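Local coordinates for glucan-binding protein C, GbpC (Streptococcus mutans UA159, PDB 5UQZ) that binds glucan at the streptococcal cell surface and mediates both sucrose-dependent and sucrose-independent adherence, at residues Tyr156-Ser161 with Ile195-Gln200; Ser160-Glu165 with Ala184-Ala189. All blocks are in the same frame, centred on the assembly; numbering follows the deposited sequence. Where two conformers were deposited one is given.

Interaction 1. Residues Tyr156-Ser161 with Ile195-Gln200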
# COMPACT_ATOMS: atom_id res chain seq x y z
N TYR A 156 14.04 1.25 -12.08
CA TYR A 156 12.67 0.86 -12.39
C TYR A 156 12.57 0.57 -13.88
O TYR A 156 13.09 1.35 -14.71
CB TYR A 156 11.67 2.01 -12.10
CG TYR A 156 11.71 2.56 -10.71
CD1 TYR A 156 12.55 3.61 -10.35
CD2 TYR A 156 10.80 2.12 -9.77
CE1 TYR A 156 12.50 4.21 -9.09
CE2 TYR A 156 10.74 2.70 -8.48
CZ TYR A 156 11.57 3.76 -8.16
OH TYR A 156 11.49 4.29 -6.90
N THR A 157 11.86 -0.50 -14.22
CA THR A 157 11.60 -0.83 -15.64
C THR A 157 10.13 -1.22 -15.78
O THR A 157 9.67 -2.16 -15.11
CB THR A 157 12.45 -2.02 -16.11
OG1 THR A 157 13.82 -1.70 -15.86
CG2 THR A 157 12.26 -2.25 -17.61
N LEU A 158 9.43 -0.53 -16.67
CA LEU A 158 8.05 -0.90 -16.98
C LEU A 158 8.07 -2.06 -17.97
O LEU A 158 8.65 -1.94 -19.05
CB LEU A 158 7.35 0.31 -17.60
CG LEU A 158 5.86 0.12 -17.92
CD1 LEU A 158 5.00 -0.02 -16.66
CD2 LEU A 158 5.35 1.28 -18.76
N ASN A 159 7.50 -3.21 -17.59
CA ASN A 159 7.54 -4.39 -18.46
C ASN A 159 6.30 -4.48 -19.34
O ASN A 159 6.33 -5.13 -20.39
CB ASN A 159 7.62 -5.68 -17.63
CG ASN A 159 8.82 -5.66 -16.72
OD1 ASN A 159 9.96 -5.41 -17.19
ND2 ASN A 159 8.60 -5.88 -15.44
N SER A 160 5.19 -3.92 -18.91
CA SER A 160 3.92 -3.96 -19.63
C SER A 160 3.00 -2.89 -19.06
O SER A 160 3.21 -2.43 -17.92
CB SER A 160 3.26 -5.33 -19.56
OG SER A 160 2.82 -5.64 -18.22
N SER A 161 1.98 -2.54 -19.84
CA SER A 161 0.96 -1.58 -19.39
C SER A 161 -0.43 -2.14 -19.69
O SER A 161 -0.60 -3.07 -20.50
CB SER A 161 1.14 -0.26 -20.14
OG SER A 161 0.17 0.65 -19.69
N ILE A 195 -0.12 -3.56 -15.47
CA ILE A 195 1.07 -2.75 -15.30
C ILE A 195 2.05 -3.62 -14.51
O ILE A 195 1.70 -4.16 -13.44
CB ILE A 195 0.75 -1.45 -14.54
CG1 ILE A 195 -0.11 -0.53 -15.41
CG2 ILE A 195 2.04 -0.72 -14.12
CD1 ILE A 195 -0.65 0.69 -14.67
N SER A 196 3.28 -3.75 -15.02
CA SER A 196 4.31 -4.57 -14.38
C SER A 196 5.58 -3.74 -14.31
O SER A 196 5.99 -3.18 -15.33
CB SER A 196 4.58 -5.79 -15.26
OG SER A 196 5.73 -6.47 -14.77
N VAL A 197 6.18 -3.65 -13.12
CA VAL A 197 7.40 -2.84 -12.93
C VAL A 197 8.42 -3.70 -12.19
O VAL A 197 8.15 -4.16 -11.07
CB VAL A 197 7.10 -1.55 -12.12
CG1 VAL A 197 8.40 -0.76 -11.86
CG2 VAL A 197 6.12 -0.65 -12.86
N THR A 198 9.60 -3.85 -12.78
CA THR A 198 10.71 -4.47 -12.08
C THR A 198 11.56 -3.37 -11.44
O THR A 198 11.86 -2.35 -12.06
CB THR A 198 11.57 -5.29 -13.06
OG1 THR A 198 10.78 -6.35 -13.60
CG2 THR A 198 12.80 -5.89 -12.39
N MET A 199 11.94 -3.61 -10.19
CA MET A 199 12.71 -2.65 -9.43
C MET A 199 13.90 -3.33 -8.78
O MET A 199 13.86 -4.53 -8.46
CB MET A 199 11.90 -1.89 -8.44
CG MET A 199 10.89 -2.42 -7.67
SD MET A 199 9.86 -1.01 -6.91
CE MET A 199 11.08 -0.27 -5.83
N GLN A 200 14.92 -2.51 -8.52
CA GLN A 200 16.05 -2.98 -7.72
C GLN A 200 16.54 -1.81 -6.89
O GLN A 200 16.75 -0.71 -7.44
CB GLN A 200 17.18 -3.54 -8.58
CG GLN A 200 18.27 -4.13 -7.74
CD GLN A 200 19.39 -4.80 -8.56
OE1 GLN A 200 19.50 -4.59 -9.77
NE2 GLN A 200 20.22 -5.58 -7.89
O HOH W 1 14.53 -2.02 -13.16
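The carboxamide of Asn159 lies across the neighbouring strand and meets the hydroxyls of Ser196 and Thr198. The side chains of Asn159 and Thr198 cross at about a right angle. Asn159 ND2 gives one N-H to Thr198 OG1 at 2.9 Å and the other to Ser196 OG at 3.0 Å. Both oxygens lie in the amide plane, and the second bond is nearly straight at 172°. The two bonds fix the rotation of the amide. Ser196 OG is anti to its backbone N (chi1 170°), which brings it beside the amide. Thr198 OG1 is also bonded to Thr313 OG1, on the next strand of the sheet.

On the other face, Tyr156 and Met199 lie side by side and point the same way. The chain of Met199 bends at chi3 (-66°), and its CE comes 4.0 Å from Tyr156 CE2. Met199 SD sits 5.2 Å from the centroid of the Tyr156 ring, an oblique Met-aromatic contact. Val197 CG1 meets the same ring at its edge, near the ring plane, 4.3 Å from Tyr156 CD2. Leu158 CD1 touches both Val197 CG2 and Ile195 CG2. This face packs against Met126 and Ile182 of the four-stranded sheet. Tyr156 OH bonds to Tyr136 OH.

The backbones pair through Thr157 and Thr198, which exchange two N-H to O bonds. Asn159 N adds a bond of 2.7 Å to Ser196 O. Water 1 joins Thr157 OG1 to Thr198 O. Tyr156-Met199 and Leu158-Val197 are non-hydrogen-bonded pairs; Thr157-Thr198 is a hydrogen-bonded pair. Strands 151-160 and 194-204 are thus antiparallel neighbours in the large sheet of the beta-supersandwich, with an apolar face turned to the second sheet and a polar face behind it.

Interaction 2. Residues Ser160-Glu165 with Ala184-Ala189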
# COMPACT_ATOMS: atom_id res chain seq x y z
N SER A 160 5.19 -3.92 -18.91
CA SER A 160 3.92 -3.96 -19.63
C SER A 160 3.00 -2.89 -19.06
O SER A 160 3.21 -2.43 -17.92
CB SER A 160 3.26 -5.33 -19.56
OG SER A 160 2.82 -5.64 -18.22
N SER A 161 1.98 -2.54 -19.84
CA SER A 161 0.96 -1.58 -19.39
C SER A 161 -0.43 -2.14 -19.69
O SER A 161 -0.60 -3.07 -20.50
CB SER A 161 1.14 -0.26 -20.14
OG SER A 161 0.17 0.65 -19.69
N THR A 162 -1.44 -1.52 -19.06
CA THR A 162 -2.83 -1.77 -19.38
C THR A 162 -3.33 -0.92 -20.55
O THR A 162 -4.46 -1.15 -21.00
CB THR A 162 -3.71 -1.55 -18.14
OG1 THR A 162 -3.41 -0.25 -17.63
CG2 THR A 162 -3.38 -2.56 -17.06
N ASN A 163 -2.54 0.06 -21.02
CA ASN A 163 -2.97 0.82 -22.18
C ASN A 163 -2.38 0.20 -23.45
O ASN A 163 -1.71 -0.84 -23.41
CB ASN A 163 -2.70 2.32 -21.99
CG ASN A 163 -1.23 2.74 -22.09
OD1 ASN A 163 -0.38 2.00 -22.64
ND2 ASN A 163 -0.92 3.91 -21.58
N ASN A 164 -2.68 0.81 -24.59
CA ASN A 164 -2.20 0.31 -25.88
C ASN A 164 -1.06 1.15 -26.43
O ASN A 164 -0.80 1.14 -27.63
CB ASN A 164 -3.35 0.17 -26.88
CG ASN A 164 -4.23 -1.03 -26.56
OD1 ASN A 164 -3.72 -2.05 -26.12
ND2 ASN A 164 -5.52 -0.93 -26.83
N GLU A 165 -0.35 1.85 -25.56
CA GLU A 165 0.73 2.75 -25.95
C GLU A 165 2.06 2.36 -25.32
O GLU A 165 3.05 3.09 -25.49
CB GLU A 165 0.38 4.20 -25.56
CG GLU A 165 -0.97 4.69 -26.08
CD GLU A 165 -1.40 6.01 -25.44
OE1 GLU A 165 -0.54 6.90 -25.25
OE2 GLU A 165 -2.59 6.15 -25.11
N ALA A 184 -2.36 3.85 -15.62
CA ALA A 184 -2.62 4.02 -17.04
C ALA A 184 -4.08 3.70 -17.29
O ALA A 184 -4.73 3.03 -16.50
CB ALA A 184 -1.76 3.07 -17.85
N GLN A 185 -4.58 4.14 -18.46
CA GLN A 185 -5.90 3.66 -18.88
C GLN A 185 -5.87 2.14 -19.00
O GLN A 185 -4.82 1.54 -19.30
CB GLN A 185 -6.26 4.29 -20.24
CG GLN A 185 -7.61 3.83 -20.83
CD GLN A 185 -8.81 4.14 -19.90
OE1 GLN A 185 -9.02 3.48 -18.87
NE2 GLN A 185 -9.66 5.08 -20.32
N THR A 186 -7.04 1.50 -18.78
CA THR A 186 -7.22 0.09 -19.11
C THR A 186 -7.91 0.06 -20.47
O THR A 186 -9.13 0.25 -20.57
CB THR A 186 -8.07 -0.61 -18.05
OG1 THR A 186 -7.48 -0.38 -16.76
CG2 THR A 186 -8.11 -2.12 -18.29
N SER A 187 -7.11 -0.10 -21.52
CA SER A 187 -7.62 0.12 -22.86
C SER A 187 -8.45 -1.03 -23.39
O SER A 187 -9.26 -0.81 -24.29
CB SER A 187 -6.45 0.36 -23.82
OG SER A 187 -5.74 1.52 -23.44
N ASN A 188 -8.22 -2.25 -22.91
CA ASN A 188 -8.85 -3.44 -23.48
C ASN A 188 -9.77 -4.12 -22.48
O ASN A 188 -9.55 -4.03 -21.28
CB ASN A 188 -7.77 -4.40 -23.91
CG ASN A 188 -6.79 -3.75 -24.86
OD1 ASN A 188 -7.19 -3.15 -25.86
ND2 ASN A 188 -5.51 -3.84 -24.55
N ALA A 189 -10.79 -4.79 -23.02
CA ALA A 189 -11.62 -5.69 -22.23
C ALA A 189 -10.88 -7.01 -21.97
O ALA A 189 -9.89 -7.32 -22.62
CB ALA A 189 -12.91 -5.99 -23.01
O HOH W 2 -6.15 -3.32 -21.07
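Asn164 and Asn188 reach toward each other tip to tip and exchange two amide hydrogen bonds. Asn164 ND2 gives to Asn188 OD1 at 2.9 Å, and Asn188 ND2 gives to Asn164 OD1 at 3.0 Å. Their amide planes are turned 38° apart, yet each acceptor stays close to the plane of the amide that donates to it. In both, CG stands anti to the carbonyl carbon, beside the backbone N, and from there the amides meet. The pair alone would allow both amides to be flipped together; the bond of Asn188 ND2 to Asp193 OD2 settles the orientation of Asn188, and through it that of Asn164.

Thr162 OG1 lies between its own backbone N and carbonyl carbon (chi1 53°). There Thr162 OG1 donates to Gln185 O at 2.8 Å, from above the carbonyl plane. Thr162 O accepts a nearly straight bond from Ser187 N at 2.9 Å. Water 2 accepts from Asn188 N and lies 2.8 Å from Thr162 O, to which it can donate.

Two small turns shape segment 160-165, which connects strands 151-160 and 167-172. Ser161 OG accepts from Asn163 N at 178° in an ST turn. Asn163 OD1 accepts from Glu165 N in an Asx turn. This connection lies beside the one that leaves strand 180-184, so two loops of the glucan-binding protein C domain meet here.

Ser161 OG also bonds to Ser167 O, and it touches Ala184 CB at 3.6 Å. Asn163 ND2 is bonded to Ser167 OG and Thr102 OG1. Ser187 OG is turned to the backbone of the facing loop and comes 3.1 Å from Asn163 CA. Ser187 CB lies 3.4 Å from Asn164 ND2.

Overall arrangement
Interaction 1 joins neighbouring strands of the large sheet. Interaction 2 joins two loops beyond the strand ends. Their centres lie about 14 Å apart, and the chain passes from one to the other through Ser160 and Ser161. Interaction 1 is partly core: one face is apolar and covered by the second sheet, the other is polar. Interaction 2 lies farther from the centre of the chain and is almost wholly polar, with its asparagine pair toward the surface. Antiparallel backbone pairing, regular except at its end near Ser160, carries much of the first; side chains and turns carry much of the second. Ile195 links them: its CD1 packs 3.7 Å from Ala184 N.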